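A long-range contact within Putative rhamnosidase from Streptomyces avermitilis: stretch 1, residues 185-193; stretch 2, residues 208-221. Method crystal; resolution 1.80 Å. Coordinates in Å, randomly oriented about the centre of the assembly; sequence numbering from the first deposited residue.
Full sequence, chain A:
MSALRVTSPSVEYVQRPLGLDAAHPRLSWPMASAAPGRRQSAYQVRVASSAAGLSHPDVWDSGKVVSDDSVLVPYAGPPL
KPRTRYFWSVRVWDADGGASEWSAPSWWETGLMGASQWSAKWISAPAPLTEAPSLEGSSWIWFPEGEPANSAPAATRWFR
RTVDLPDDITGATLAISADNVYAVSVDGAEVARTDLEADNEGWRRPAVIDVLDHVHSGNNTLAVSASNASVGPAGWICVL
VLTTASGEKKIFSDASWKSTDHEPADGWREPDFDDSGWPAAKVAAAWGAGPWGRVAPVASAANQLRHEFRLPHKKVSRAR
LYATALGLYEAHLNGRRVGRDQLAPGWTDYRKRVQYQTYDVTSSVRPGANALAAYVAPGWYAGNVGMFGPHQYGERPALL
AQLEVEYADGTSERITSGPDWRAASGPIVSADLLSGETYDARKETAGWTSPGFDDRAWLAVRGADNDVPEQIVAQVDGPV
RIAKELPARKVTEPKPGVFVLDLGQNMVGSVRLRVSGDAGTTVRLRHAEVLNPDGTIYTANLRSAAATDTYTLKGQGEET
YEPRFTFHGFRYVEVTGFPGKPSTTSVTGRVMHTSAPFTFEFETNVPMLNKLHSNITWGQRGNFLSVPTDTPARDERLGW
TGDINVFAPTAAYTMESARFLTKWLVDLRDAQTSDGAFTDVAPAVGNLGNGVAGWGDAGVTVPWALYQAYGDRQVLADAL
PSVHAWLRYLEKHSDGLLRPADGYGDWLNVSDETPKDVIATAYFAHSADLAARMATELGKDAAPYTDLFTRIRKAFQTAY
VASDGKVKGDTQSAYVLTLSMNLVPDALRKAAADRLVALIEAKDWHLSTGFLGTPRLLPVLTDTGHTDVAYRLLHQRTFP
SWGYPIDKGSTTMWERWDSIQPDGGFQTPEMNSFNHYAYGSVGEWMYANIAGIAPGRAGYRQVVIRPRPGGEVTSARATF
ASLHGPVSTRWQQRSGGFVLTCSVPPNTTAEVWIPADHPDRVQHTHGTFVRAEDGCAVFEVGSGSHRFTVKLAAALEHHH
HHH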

ATOM      1  N   SER A 185      40.758   5.304  -5.560  1.00 22.89           N
ATOM      2  CA  SER A 185      41.248   4.727  -6.817  1.00 24.56           C
ATOM      3  C   SER A 185      42.104   3.490  -6.587  1.00 25.26           C
ATOM      4  O   SER A 185      42.721   3.328  -5.527  1.00 24.10           O
ATOM      5  N   VAL A 186      42.145   2.620  -7.597  1.00 26.05           N
ATOM      6  CA  VAL A 186      43.090   1.527  -7.663  1.00 28.24           C
ATOM      7  C   VAL A 186      43.946   1.636  -8.939  1.00 31.97           C
ATOM      8  O   VAL A 186      43.402   1.786 -10.039  1.00 32.95           O
ATOM      9  N   ASP A 187      45.271   1.566  -8.768  1.00 33.63           N
ATOM     10  CA  ASP A 187      46.277   1.739  -9.838  1.00 35.80           C
ATOM     11  C   ASP A 187      46.002   2.948 -10.739  1.00 36.08           C
ATOM     12  O   ASP A 187      46.265   2.914 -11.953  1.00 34.93           O
ATOM     13  N   GLY A 188      45.485   4.012 -10.131  1.00 31.68           N
ATOM     14  CA  GLY A 188      45.161   5.245 -10.850  1.00 30.93           C
ATOM     15  C   GLY A 188      43.733   5.353 -11.376  1.00 28.91           C
ATOM     16  O   GLY A 188      43.332   6.407 -11.863  1.00 32.44           O
ATOM     17  N   ALA A 189      42.946   4.292 -11.295  1.00 27.72           N
ATOM     18  CA  ALA A 189      41.570   4.405 -11.779  1.00 30.05           C
ATOM     19  C   ALA A 189      40.590   4.563 -10.617  1.00 31.35           C
ATOM     20  O   ALA A 189      40.543   3.706  -9.742  1.00 27.73           O
ATOM     21  N   GLU A 190      39.807   5.648 -10.613  1.00 31.72           N
ATOM     22  CA  GLU A 190      38.809   5.874  -9.551  1.00 32.97           C
ATOM     23  C   GLU A 190      37.742   4.771  -9.548  1.00 33.55           C
ATOM     24  O   GLU A 190      37.230   4.392 -10.601  1.00 35.66           O
ATOM     25  N   VAL A 191      37.409   4.249  -8.372  1.00 31.61           N
ATOM     26  CA  VAL A 191      36.410   3.186  -8.287  1.00 31.81           C
ATOM     27  C   VAL A 191      35.162   3.596  -7.500  1.00 34.83           C
ATOM     28  O   VAL A 191      34.133   2.922  -7.593  1.00 34.20           O
ATOM     29  N   ALA A 192      35.249   4.689  -6.738  1.00 32.01           N
ATOM     30  CA  ALA A 192      34.116   5.200  -5.960  1.00 30.82           C
ATOM     31  C   ALA A 192      34.443   6.577  -5.405  1.00 31.84           C
ATOM     32  O   ALA A 192      35.609   6.889  -5.157  1.00 28.19           O
ATOM     33  N   ARG A 193      33.404   7.378  -5.201  1.00 32.55           N
ATOM     34  CA  ARG A 193      33.507   8.674  -4.527  1.00 32.10           C
ATOM     35  C   ARG A 193      32.176   9.090  -3.932  1.00 33.23           C
ATOM     36  O   ARG A 193      31.124   8.606  -4.338  1.00 33.63           O
ATOM     37  N   VAL A 208      29.670  -0.394  -0.367  1.00 28.62           N
ATOM     38  CA  VAL A 208      30.381  -1.613  -0.723  1.00 30.38           C
ATOM     39  C   VAL A 208      30.464  -1.692  -2.255  1.00 31.04           C
ATOM     40  O   VAL A 208      29.446  -1.620  -2.928  1.00 30.69           O
ATOM     41  N   ILE A 209      31.675  -1.834  -2.785  1.00 29.11           N
ATOM     42  CA  ILE A 209      31.924  -1.757  -4.238  1.00 31.40           C
ATOM     43  C   ILE A 209      32.652  -3.024  -4.673  1.00 29.58           C
ATOM     44  O   ILE A 209      33.633  -3.407  -4.050  1.00 27.92           O
ATOM     45  N   ASP A 210      32.176  -3.681  -5.728  1.00 29.61           N
ATOM     46  CA  ASP A 210      32.955  -4.768  -6.314  1.00 32.87           C
ATOM     47  C   ASP A 210      34.116  -4.156  -7.102  1.00 30.11           C
ATOM     48  O   ASP A 210      33.888  -3.316  -7.949  1.00 31.76           O
ATOM     49  N   VAL A 211      35.347  -4.597  -6.827  1.00 28.87           N
ATOM     50  CA  VAL A 211      36.556  -4.040  -7.460  1.00 26.52           C
ATOM     51  C   VAL A 211      37.412  -5.101  -8.149  1.00 27.05           C
ATOM     52  O   VAL A 211      38.594  -4.872  -8.420  1.00 24.51           O
ATOM     53  N   LEU A 212      36.820  -6.257  -8.436  1.00 27.93           N
ATOM     54  CA  LEU A 212      37.564  -7.318  -9.110  1.00 29.33           C
ATOM     55  C   LEU A 212      38.176  -6.837 -10.442  1.00 30.26           C
ATOM     56  O   LEU A 212      39.300  -7.237 -10.782  1.00 34.17           O
ATOM     57  N   ASP A 213      37.453  -5.981 -11.172  1.00 31.99           N
ATOM     58  CA  ASP A 213      37.899  -5.425 -12.477  1.00 34.11           C
ATOM     59  C   ASP A 213      39.082  -4.454 -12.407  1.00 32.51           C
ATOM     60  O   ASP A 213      39.570  -4.012 -13.453  1.00 30.95           O
ATOM     61  N   HIS A 214      39.538  -4.118 -11.192  1.00 31.99           N
ATOM     62  CA  HIS A 214      40.685  -3.205 -11.001  1.00 32.15           C
ATOM     63  C   HIS A 214      41.831  -3.765 -10.158  1.00 31.29           C
ATOM     64  O   HIS A 214      42.888  -3.154 -10.105  1.00 32.14           O
ATOM     65  N   VAL A 215      41.648  -4.920  -9.522  1.00 28.31           N
ATOM     66  CA  VAL A 215      42.741  -5.528  -8.747  1.00 27.68           C
ATOM     67  C   VAL A 215      43.410  -6.710  -9.439  1.00 29.20           C
ATOM     68  O   VAL A 215      42.818  -7.350 -10.319  1.00 29.09           O
ATOM     69  N   HIS A 216      44.645  -6.981  -9.039  1.00 27.21           N
ATOM     70  CA  HIS A 216      45.409  -8.085  -9.599  1.00 29.42           C
ATOM     71  C   HIS A 216      46.391  -8.609  -8.569  1.00 29.25           C
ATOM     72  O   HIS A 216      46.549  -8.040  -7.495  1.00 28.50           O
ATOM     73  N   SER A 217      47.066  -9.699  -8.891  1.00 30.07           N
ATOM     74  CA  SER A 217      48.047 -10.232  -7.987  1.00 30.09           C
ATOM     75  C   SER A 217      49.244  -9.291  -7.945  1.00 29.51           C
ATOM     76  O   SER A 217      49.458  -8.502  -8.868  1.00 31.35           O
ATOM     77  N   GLY A 218      50.023  -9.358  -6.871  1.00 29.02           N
ATOM     78  CA  GLY A 218      51.228  -8.537  -6.792  1.00 29.78           C
ATOM     79  C   GLY A 218      50.876  -7.159  -6.270  1.00 28.93           C
ATOM     80  O   GLY A 218      49.813  -6.968  -5.673  1.00 27.74           O
ATOM     81  N   ASN A 219      51.762  -6.195  -6.495  1.00 30.15           N
ATOM     82  CA  ASN A 219      51.574  -4.844  -5.947  1.00 28.74           C
ATOM     83  C   ASN A 219      50.442  -4.074  -6.630  1.00 28.31           C
ATOM     84  O   ASN A 219      50.383  -3.998  -7.857  1.00 27.49           O
ATOM     85  N   ASN A 220      49.553  -3.489  -5.829  1.00 25.88           N
ATOM     86  CA  ASN A 220      48.442  -2.668  -6.313  1.00 25.03           C
ATOM     87  C   ASN A 220      48.548  -1.402  -5.469  1.00 24.06           C
ATOM     88  O   ASN A 220      48.793  -1.513  -4.262  1.00 22.71           O
ATOM     89  N   THR A 221      48.332  -0.241  -6.078  1.00 22.74           N
ATOM     90  CA  THR A 221      48.390   1.030  -5.366  1.00 23.88           C
ATOM     91  C   THR A 221      46.981   1.549  -5.133  1.00 23.10           C
ATOM     92  O   THR A 221      46.210   1.730  -6.069  1.00 24.80           O
TER

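The contact divides into a polar clamp at the hairpin turn and an apolar seam along the strand that follows it. The clamp is built on Asp187, in the type I' turn from Val186 to Ala189. Its CA-to-CB bond points sideways, but the m rotamer brings the carboxylate to the second stretch, where its two oxygens take different partners: OD1 accepts from Thr221 N at 2.8 Å, and OD2 accepts from His216 NE2 at a short 2.5 Å, lying at the edge of that ring near its plane. Asp187 N returns a bond to Thr221 O, 2.9 Å away, so one residue both gives to and takes from the Thr221 backbone. The imidazole is held from behind, with His216 ND1 donating to Ser217 O at 3.0 Å. Asn220, in rotamer m, braces the loop by accepting from His216 N through OD1 (3.1 Å) and donating to His216 O through ND2 (2.8 Å). Water 1 links the two stretches, accepting from Ser185 OG (2.8 Å) and Gly188 N (2.9 Å) and donating to Thr221 O (3.0 Å).

Beside the clamp, Val186 (t) points toward the loop. Its CG1 is a bump that reaches His214 O at 3.4 Å and Val215 CG1 at 4.3 Å, with Asn220 OD1 also at 4.3 Å.

His214 (m) points back as a broad plate, with Val191 and Ala189 both on one side of its ring. Val191 (m) lays CG1 over one ring face, 4.0 Å from the centroid of His214, while Ala189 CB approaches His214 CE1 obliquely at 3.6 Å. The other branch of Val191, CG2, meets Val211 CG1 at 4.0 Å. Farther along, Ile209 (chi1 m, chi2 102°, between wells) points toward the first stretch and sets CD1 3.7 Å from Ala192 CB. The rule is complementary size: branched valines mesh, and alanines receive larger partners.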

ATOM      1  CB  SER A 185      42.019   5.782  -7.612  1.00 23.05           C
ATOM      2  OG  SER A 185      43.193   6.193  -6.927  1.00 25.96           O
ATOM      3  CB  VAL A 186      42.389   0.150  -7.650  1.00 30.02           C
ATOM      4  CG1 VAL A 186      43.442  -0.946  -7.552  1.00 30.31           C
ATOM      5  CG2 VAL A 186      41.405   0.043  -6.483  1.00 29.30           C
ATOM      6  CB  ASP A 187      46.461   0.451 -10.665  1.00 39.67           C
ATOM      7  CG  ASP A 187      47.363  -0.600  -9.961  1.00 44.43           C
ATOM      8  OD1 ASP A 187      47.917  -0.345  -8.856  1.00 39.43           O
ATOM      9  OD2 ASP A 187      47.519  -1.701 -10.530  1.00 45.61           O
ATOM     10  CB  ALA A 189      41.214   3.181 -12.622  1.00 32.26           C
ATOM     11  CB  GLU A 190      38.152   7.253  -9.707  1.00 35.57           C
ATOM     12  CG  GLU A 190      37.198   7.629  -8.593  1.00 39.77           C
ATOM     13  CD  GLU A 190      36.649   9.037  -8.759  1.00 44.72           C
ATOM     14  OE1 GLU A 190      37.352  10.013  -8.406  1.00 48.44           O
ATOM     15  OE2 GLU A 190      35.507   9.171  -9.243  1.00 46.30           O
ATOM     16  CB  VAL A 191      36.985   1.858  -7.750  1.00 30.86           C
ATOM     17  CG1 VAL A 191      38.133   1.380  -8.634  1.00 30.72           C
ATOM     18  CG2 VAL A 191      37.427   1.976  -6.279  1.00 26.97           C
ATOM     19  CB  ALA A 192      33.794   4.251  -4.810  1.00 30.74           C
ATOM     20  CB  ARG A 193      33.997   9.776  -5.475  1.00 34.44           C
ATOM     21  CG  ARG A 193      32.990  10.209  -6.532  1.00 40.05           C
ATOM     22  CD  ARG A 193      33.206  11.655  -6.990  1.00 42.26           C
ATOM     23  NE  ARG A 193      34.546  11.870  -7.534  1.00 45.55           N
ATOM     24  CZ  ARG A 193      35.489  12.645  -6.992  1.00 47.34           C
ATOM     25  NH1 ARG A 193      35.258  13.332  -5.875  1.00 51.02           N
ATOM     26  NH2 ARG A 193      36.671  12.743  -7.580  1.00 44.37           N
ATOM     27  CB  VAL A 208      29.680  -2.874  -0.159  1.00 31.86           C
ATOM     28  CG1 VAL A 208      30.445  -4.140  -0.550  1.00 32.45           C
ATOM     29  CG2 VAL A 208      29.606  -2.791   1.351  1.00 32.79           C
ATOM     30  CB  ILE A 209      32.826  -0.555  -4.623  1.00 29.38           C
ATOM     31  CG1 ILE A 209      32.298   0.769  -4.049  1.00 32.70           C
ATOM     32  CG2 ILE A 209      32.966  -0.442  -6.153  1.00 32.05           C
ATOM     33  CD1 ILE A 209      33.045   1.230  -2.811  1.00 32.58           C
ATOM     34  CB  ASP A 210      32.093  -5.662  -7.225  1.00 35.44           C
ATOM     35  CG  ASP A 210      32.833  -6.934  -7.669  1.00 39.09           C
ATOM     36  OD1 ASP A 210      33.888  -6.827  -8.335  1.00 40.13           O
ATOM     37  OD2 ASP A 210      32.376  -8.051  -7.334  1.00 43.93           O
ATOM     38  CB  VAL A 211      37.452  -3.254  -6.449  1.00 26.09           C
ATOM     39  CG1 VAL A 211      36.747  -1.985  -5.991  1.00 26.93           C
ATOM     40  CG2 VAL A 211      37.828  -4.119  -5.247  1.00 23.82           C
ATOM     41  CB  LEU A 212      36.697  -8.564  -9.302  1.00 30.28           C
ATOM     42  CG  LEU A 212      37.321  -9.779 -10.014  1.00 29.16           C
ATOM     43  CD1 LEU A 212      38.417 -10.404  -9.175  1.00 30.85           C
ATOM     44  CD2 LEU A 212      36.242 -10.811 -10.331  1.00 30.41           C
ATOM     45  CB  ASP A 213      36.733  -4.745 -13.224  1.00 37.87           C
ATOM     46  CG  ASP A 213      36.090  -3.612 -12.407  1.00 45.80           C
ATOM     47  OD1 ASP A 213      36.245  -3.621 -11.162  1.00 48.84           O
ATOM     48  OD2 ASP A 213      35.416  -2.720 -12.982  1.00 48.69           O
ATOM     49  CB  HIS A 214      40.245  -1.854 -10.427  1.00 34.78           C
ATOM     50  CG  HIS A 214      39.457  -1.026 -11.387  1.00 37.14           C
ATOM     51  ND1 HIS A 214      40.050  -0.278 -12.382  1.00 40.64           N
ATOM     52  CD2 HIS A 214      38.123  -0.849 -11.525  1.00 39.41           C
ATOM     53  CE1 HIS A 214      39.114   0.333 -13.087  1.00 41.61           C
ATOM     54  NE2 HIS A 214      37.935  -0.005 -12.594  1.00 43.79           N
ATOM     55  CB  VAL A 215      42.318  -5.955  -7.325  1.00 28.51           C
ATOM     56  CG1 VAL A 215      41.765  -4.760  -6.553  1.00 28.92           C
ATOM     57  CG2 VAL A 215      41.334  -7.105  -7.370  1.00 30.23           C
ATOM     58  CB  HIS A 216      46.134  -7.638 -10.882  1.00 29.72           C
ATOM     59  CG  HIS A 216      46.837  -6.327 -10.745  1.00 31.57           C
ATOM     60  ND1 HIS A 216      48.132  -6.222 -10.283  1.00 33.04           N
ATOM     61  CD2 HIS A 216      46.411  -5.059 -10.964  1.00 31.82           C
ATOM     62  CE1 HIS A 216      48.477  -4.948 -10.236  1.00 32.53           C
ATOM     63  NE2 HIS A 216      47.455  -4.224 -10.653  1.00 33.42           N
ATOM     64  CB  SER A 217      48.467 -11.633  -8.448  1.00 32.27           C
ATOM     65  OG  SER A 217      49.461 -11.555  -9.454  1.00 36.95           O
ATOM     66  CB  ASN A 219      52.868  -4.030  -6.065  1.00 32.32           C
ATOM     67  CG  ASN A 219      53.989  -4.535  -5.165  1.00 34.49           C
ATOM     68  OD1 ASN A 219      55.158  -4.439  -5.532  1.00 37.44           O
ATOM     69  ND2 ASN A 219      53.650  -5.025  -3.973  1.00 35.30           N
ATOM     70  CB  ASN A 220      47.081  -3.282  -5.970  1.00 24.84           C
ATOM     71  CG  ASN A 220      46.759  -4.553  -6.735  1.00 24.96           C
ATOM     72  OD1 ASN A 220      45.735  -4.614  -7.416  1.00 26.04           O
ATOM     73  ND2 ASN A 220      47.587  -5.586  -6.591  1.00 25.04           N
ATOM     74  CB  THR A 221      49.221   2.033  -6.157  1.00 25.40           C
ATOM     75  OG1 THR A 221      50.548   1.504  -6.326  1.00 27.43           O
ATOM     76  CG2 THR A 221      49.292   3.383  -5.430  1.00 24.29           C
TER
HETATM   77  O   HOH W   1      45.284   4.344  -7.238  1.00 23.16           O